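Outer membrane protein OMP121 (Bacteroides thetaiotaomicron, PDB 5FQ8) is a calcium-binding TonB-dependent receptor of the outer membrane that probably imports its ligand through a plugged transmembrane beta-barrel. Local coordinates at residues S831-I836 and E966-P971; F677-D682 and Q690-G695. One frame throughout, in Å; residues are numbered along the deposited sequence.

Contact 1 of 2, residues S831-I836 and E966-P971; sequences SRTKDI and EYTANP
The phenol ring of Tyr-967 carries the aliphatic part of Arg-832 on one face: CD of Arg-832 stands 3.4 Å from the ring centroid, almost over its centre, in a CH-pi contact. The guanidinium plane is turned 52° from the ring, with OH of Tyr-967 and the methyl CG2 of Thr-968 at its edge. That methyl lies 3.4 Å from Arg-832 NH1. Arg-832 reaches this place with CG anti to the backbone N (chi1 -161°) and a chain extended as far as NE. The polar ends are held by other parts of the chain, NH1 by Asn-332 and the Tyr-967 hydroxyl by Gln-326.

At the backbone, Arg-832 N donates to Glu-966 O over 3.0 Å, almost straight and nearly along the C=O axis, next to the parallel bridge of Ser-831 with Glu-966. The Glu-966 chain bends at chi2 and lays its carboxylate across the start of the helix. There OE1 takes a weak bond from Ser-831 OG, and OE2, less surely placed, takes weak ones from Thr-833 N and Thr-968 N. A water links Thr-833 OG1, 2.7 Å away, to Ala-969 O.

The negative charge of Glu-966, beside the amide of Thr-833 at the N-terminal end of the helix, would probably be stabilised by the helix dipole. Ser-831 OG accepts from Lys-834 N at 3.1 Å. Ser-831 is thus the N-cap where strand 828-831, bridged in parallel to 965-966, passes into helix 832-839, and this helix start is set against the loop leading into the last barrel strand, 973-983.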
loop_
_atom_site.group_PDB
_atom_site.type_symbol
_atom_site.label_atom_id
_atom_site.label_comp_id
_atom_site.label_asym_id
_atom_site.label_seq_id
_atom_site.Cartn_x
_atom_site.Cartn_y
_atom_site.Cartn_z
ATOM N N SER B 831 23.190 25.643 -1.789
ATOM C CA SER B 831 23.490 25.098 -0.472
ATOM C C SER B 831 22.402 25.451 0.528
ATOM O O SER B 831 22.354 26.582 1.009
ATOM C CB SER B 831 24.834 25.595 0.023
ATOM O OG SER B 831 24.856 25.476 1.423
ATOM N N ARG B 832 21.571 24.471 0.897
ATOM C CA ARG B 832 20.563 24.714 1.926
ATOM C C ARG B 832 21.183 24.838 3.309
ATOM O O ARG B 832 20.530 25.336 4.225
ATOM C CB ARG B 832 19.494 23.606 1.921
ATOM C CG ARG B 832 18.180 23.970 2.620
ATOM C CD ARG B 832 17.325 22.780 3.009
ATOM N NE ARG B 832 16.089 23.204 3.661
ATOM C CZ ARG B 832 15.905 23.254 4.973
ATOM N NH1 ARG B 832 16.850 22.875 5.784
ATOM N NH2 ARG B 832 14.774 23.691 5.474
ATOM N N THR B 833 22.436 24.413 3.472
ATOM C CA THR B 833 23.102 24.562 4.758
ATOM C C THR B 833 23.427 26.016 5.047
ATOM O O THR B 833 23.341 26.466 6.193
ATOM C CB THR B 833 24.367 23.721 4.788
ATOM O OG1 THR B 833 24.065 22.392 4.375
ATOM C CG2 THR B 833 24.915 23.678 6.168
ATOM N N LYS B 834 23.801 26.767 4.020
ATOM C CA LYS B 834 23.915 28.205 4.184
ATOM C C LYS B 834 22.537 28.832 4.322
ATOM O O LYS B 834 22.332 29.717 5.158
ATOM C CB LYS B 834 24.678 28.801 3.002
ATOM C CG LYS B 834 25.033 30.252 3.141
ATOM C CD LYS B 834 25.470 30.842 1.822
ATOM C CE LYS B 834 25.902 32.275 1.982
ATOM N NZ LYS B 834 26.359 32.848 0.697
ATOM N N ASP B 835 21.575 28.355 3.538
ATOM C CA ASP B 835 20.209 28.859 3.611
ATOM C C ASP B 835 19.669 28.813 5.035
ATOM O O ASP B 835 19.213 29.826 5.574
ATOM C CB ASP B 835 19.315 28.040 2.682
ATOM C CG ASP B 835 18.201 28.848 2.086
ATOM O OD1 ASP B 835 17.752 29.816 2.725
ATOM O OD2 ASP B 835 17.778 28.506 0.967
ATOM N N ILE B 836 19.696 27.636 5.655
ATOM C CA ILE B 836 19.063 27.481 6.952
ATOM C C ILE B 836 19.825 28.238 8.020
ATOM O O ILE B 836 19.239 28.672 9.017
ATOM C CB ILE B 836 18.934 25.994 7.308
ATOM C CG1 ILE B 836 18.090 25.824 8.552
ATOM C CG2 ILE B 836 20.283 25.401 7.536
ATOM C CD1 ILE B 836 16.749 26.412 8.399
ATOM N N GLU B 966 23.163 20.801 -2.599
ATOM C CA GLU B 966 22.979 19.979 -1.418
ATOM C C GLU B 966 21.805 20.539 -0.643
ATOM O O GLU B 966 21.700 21.752 -0.477
ATOM C CB GLU B 966 24.231 19.989 -0.551
ATOM C CG GLU B 966 23.953 20.098 0.936
ATOM C CD GLU B 966 24.016 21.517 1.418
ATOM O OE1 GLU B 966 24.526 22.346 0.668
ATOM O OE2 GLU B 966 23.552 21.812 2.528
ATOM N N TYR B 967 20.925 19.669 -0.164
ATOM C CA TYR B 967 19.695 20.117 0.467
ATOM C C TYR B 967 19.696 19.704 1.935
ATOM O O TYR B 967 18.867 18.921 2.379
ATOM C CB TYR B 967 18.471 19.592 -0.280
ATOM C CG TYR B 967 17.335 20.559 -0.152
ATOM C CD1 TYR B 967 17.341 21.748 -0.851
ATOM C CD2 TYR B 967 16.291 20.321 0.724
ATOM C CE1 TYR B 967 16.324 22.651 -0.716
ATOM C CE2 TYR B 967 15.276 21.223 0.864
ATOM C CZ TYR B 967 15.304 22.387 0.140
ATOM O OH TYR B 967 14.305 23.300 0.260
ATOM N N THR B 968 20.592 20.326 2.695
ATOM C CA THR B 968 20.967 19.897 4.037
ATOM C C THR B 968 21.301 18.415 4.058
ATOM O O THR B 968 20.861 17.661 4.921
ATOM C CB THR B 968 19.903 20.223 5.080
ATOM O OG1 THR B 968 18.608 19.957 4.559
ATOM C CG2 THR B 968 19.995 21.658 5.463
ATOM N N ALA B 969 22.098 18.004 3.082
ATOM C CA ALA B 969 22.818 16.750 3.189
ATOM C C ALA B 969 23.569 16.708 4.505
ATOM O O ALA B 969 23.923 17.740 5.069
ATOM C CB ALA B 969 23.793 16.593 2.033
ATOM N N ASN B 970 23.795 15.507 5.006
ATOM C CA ASN B 970 24.474 15.382 6.278
ATOM C C ASN B 970 25.922 15.851 6.158
ATOM O O ASN B 970 26.521 15.767 5.088
ATOM C CB ASN B 970 24.432 13.940 6.747
ATOM C CG ASN B 970 23.042 13.454 6.991
ATOM O OD1 ASN B 970 22.206 14.160 7.530
ATOM N ND2 ASN B 970 22.782 12.228 6.592
ATOM N N PRO B 971 26.503 16.355 7.240
ATOM C CA PRO B 971 27.890 16.822 7.186
ATOM C C PRO B 971 28.832 15.742 6.686
ATOM O O PRO B 971 28.650 14.562 6.974
ATOM C CB PRO B 971 28.188 17.179 8.642
ATOM C CG PRO B 971 26.897 17.414 9.259
ATOM C CD PRO B 971 25.916 16.536 8.571
HETATM O O HOH W 1 25.124 20.372 5.791
#

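Contact 2 of 2, residues F677-D682 and Q690-G695; sequences FSLAMD and QNMNLG
Leu-694 has CG anti to the carbonyl carbon and beside the backbone N (chi1 -66°), while Phe-677 (chi1 173°) and Leu-679 carry CG anti to the backbone N, so the three side chains converge. CG of Leu-694 sits 3.7 Å from CB of Phe-677, and its CD1 meets the Phe-677 ring obliquely. The other methyl, CD2, comes within 4.0 Å of Leu-679 CD1, a methyl that itself lies at the edge of the Phe-677 ring. Leu-679 CD2 turns to CG of Met-692 on the facing strand. An alanine in place of Leu-694 would lose CG and both methyls, and would probably loosen the packing of Phe-677 and Leu-679 against this end of the sheet.

Beneath these side chains runs the antiparallel ladder of the beta hairpin formed by strands 661-680 and 689-693. Phe-677 and Met-692 exchange N-H···O bonds in both directions, and Leu-679 and Gln-690 do the same, Leu-679 N to Gln-690 O spanning 2.9 Å. Between these two hydrogen-bonded pairs stands the non-hydrogen-bonded pair Ser-678 with Asn-691, its side chains on the face away from Phe-677 and Leu-679. Here Ser-678 OG donates to Asn-691 OD1 in the plane of the amide carbonyl, and Asn-691 ND2 is held by Met-602 O, which fixes the turn of the amide. Strand 629-635 runs parallel to 689-693 and puts Val-634 against Ser-678 and Asn-691.

Beyond the paired residues, the extended Met-681 crosses the equally extended Gln-690 obliquely, SD 3.8 Å from CB of Gln-690. The Gln-690 amide NE2 then bonds to a polar side chain of another protein chain, and an apolar side chain of that chain packs on Met-681.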
loop_
_atom_site.group_PDB
_atom_site.type_symbol
_atom_site.label_atom_id
_atom_site.label_comp_id
_atom_site.label_asym_id
_atom_site.label_seq_id
_atom_site.Cartn_x
_atom_site.Cartn_y
_atom_site.Cartn_z
ATOM N N PHE B 677 15.498 13.399 -25.550
ATOM C CA PHE B 677 15.321 14.029 -24.257
ATOM C C PHE B 677 13.912 14.585 -24.180
ATOM O O PHE B 677 13.364 15.027 -25.189
ATOM C CB PHE B 677 16.371 15.131 -24.074
ATOM C CG PHE B 677 16.178 15.963 -22.859
ATOM C CD1 PHE B 677 16.509 15.485 -21.621
ATOM C CD2 PHE B 677 15.696 17.237 -22.963
ATOM C CE1 PHE B 677 16.349 16.246 -20.506
ATOM C CE2 PHE B 677 15.526 18.010 -21.848
ATOM C CZ PHE B 677 15.860 17.508 -20.607
ATOM N N SER B 678 13.322 14.537 -22.989
ATOM C CA SER B 678 11.978 15.078 -22.776
ATOM C C SER B 678 12.109 16.573 -22.568
ATOM O O SER B 678 12.238 17.059 -21.447
ATOM C CB SER B 678 11.306 14.396 -21.598
ATOM O OG SER B 678 10.813 13.119 -21.970
ATOM N N LEU B 679 12.038 17.308 -23.671
ATOM C CA LEU B 679 12.313 18.738 -23.681
ATOM C C LEU B 679 11.122 19.547 -23.195
ATOM O O LEU B 679 9.987 19.285 -23.581
ATOM C CB LEU B 679 12.673 19.168 -25.096
ATOM C CG LEU B 679 13.293 20.537 -25.253
ATOM C CD1 LEU B 679 14.507 20.600 -24.375
ATOM C CD2 LEU B 679 13.655 20.723 -26.696
ATOM N N ALA B 680 11.389 20.567 -22.383
ATOM C CA ALA B 680 10.308 21.358 -21.800
ATOM C C ALA B 680 9.502 22.082 -22.869
ATOM O O ALA B 680 10.027 22.483 -23.906
ATOM C CB ALA B 680 10.857 22.368 -20.801
ATOM N N MET B 681 8.208 22.239 -22.604
ATOM C CA MET B 681 7.259 22.786 -23.562
ATOM C C MET B 681 6.163 23.522 -22.811
ATOM O O MET B 681 5.885 23.228 -21.644
ATOM C CB MET B 681 6.654 21.687 -24.418
ATOM C CG MET B 681 6.016 22.126 -25.685
ATOM S SD MET B 681 5.694 20.662 -26.598
ATOM C CE MET B 681 5.077 21.281 -28.097
ATOM N N ASP B 682 5.545 24.477 -23.496
ATOM C CA ASP B 682 4.492 25.293 -22.907
ATOM C C ASP B 682 3.278 24.435 -22.585
ATOM O O ASP B 682 2.686 23.838 -23.496
ATOM C CB ASP B 682 4.121 26.431 -23.860
ATOM C CG ASP B 682 2.942 27.267 -23.377
ATOM O OD1 ASP B 682 2.569 27.214 -22.188
ATOM O OD2 ASP B 682 2.390 28.003 -24.217
ATOM N N GLN B 690 8.023 17.498 -24.801
ATOM C CA GLN B 690 7.984 16.702 -26.012
ATOM C C GLN B 690 9.317 16.007 -26.152
ATOM O O GLN B 690 10.360 16.627 -25.959
ATOM C CB GLN B 690 7.695 17.543 -27.246
ATOM C CG GLN B 690 7.673 16.714 -28.503
ATOM C CD GLN B 690 7.448 17.517 -29.746
ATOM O OE1 GLN B 690 7.333 16.965 -30.833
ATOM N NE2 GLN B 690 7.394 18.829 -29.603
ATOM N N ASN B 691 9.286 14.718 -26.451
ATOM C CA ASN B 691 10.516 13.975 -26.672
ATOM C C ASN B 691 11.037 14.292 -28.060
ATOM O O ASN B 691 10.351 14.040 -29.053
ATOM C CB ASN B 691 10.269 12.477 -26.533
ATOM C CG ASN B 691 9.829 12.083 -25.158
ATOM O OD1 ASN B 691 10.110 12.762 -24.180
ATOM N ND2 ASN B 691 9.144 10.959 -25.071
ATOM N N MET B 692 12.240 14.845 -28.146
ATOM C CA MET B 692 12.816 15.056 -29.461
ATOM C C MET B 692 14.326 14.976 -29.374
ATOM O O MET B 692 14.901 14.952 -28.288
ATOM C CB MET B 692 12.360 16.385 -30.059
ATOM C CG MET B 692 12.412 17.567 -29.122
ATOM S SD MET B 692 11.224 18.844 -29.564
ATOM C CE MET B 692 11.139 18.661 -31.320
ATOM N N ASN B 693 14.952 14.896 -30.541
ATOM C CA ASN B 693 16.406 14.885 -30.631
ATOM C C ASN B 693 16.965 16.267 -30.346
ATOM O O ASN B 693 16.599 17.236 -31.010
ATOM C CB ASN B 693 16.832 14.441 -32.025
ATOM C CG ASN B 693 16.284 13.091 -32.390
ATOM O OD1 ASN B 693 15.431 12.978 -33.249
ATOM N ND2 ASN B 693 16.770 12.056 -31.736
ATOM N N LEU B 694 17.871 16.359 -29.384
ATOM C CA LEU B 694 18.427 17.652 -29.026
ATOM C C LEU B 694 19.526 18.064 -29.996
ATOM O O LEU B 694 19.816 17.398 -30.992
ATOM C CB LEU B 694 18.980 17.634 -27.609
ATOM C CG LEU B 694 18.034 17.460 -26.440
ATOM C CD1 LEU B 694 18.733 17.811 -25.164
ATOM C CD2 LEU B 694 16.822 18.314 -26.618
ATOM N N GLY B 695 20.140 19.188 -29.696
ATOM C CA GLY B 695 21.322 19.615 -30.406
ATOM C C GLY B 695 22.577 18.989 -29.834
ATOM O O GLY B 695 22.543 17.987 -29.120
#

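In the fold
Contacts 1 and 2 are independent: they share no strand or helix, their centres are 31 Å apart and their nearest atoms about 20 Å. Both are largely buried, but contact 1 lies deeper, its centre about 16 Å from the centre of the chain, against 25 Å for that of contact 2. No other protein chain touches contact 1, whereas contact 2 borders a partner chain at Gln-690 and Ala-680 to Asp-682. Contact 1 joins segments 130 residues apart at their closest ends, through a carboxylate, a helix start and an arginine on a tyrosine ring; contact 2 is local, a hairpin ladder with a mainly apolar face, which also carries Gln-690, and a serine-asparagine pair on the other.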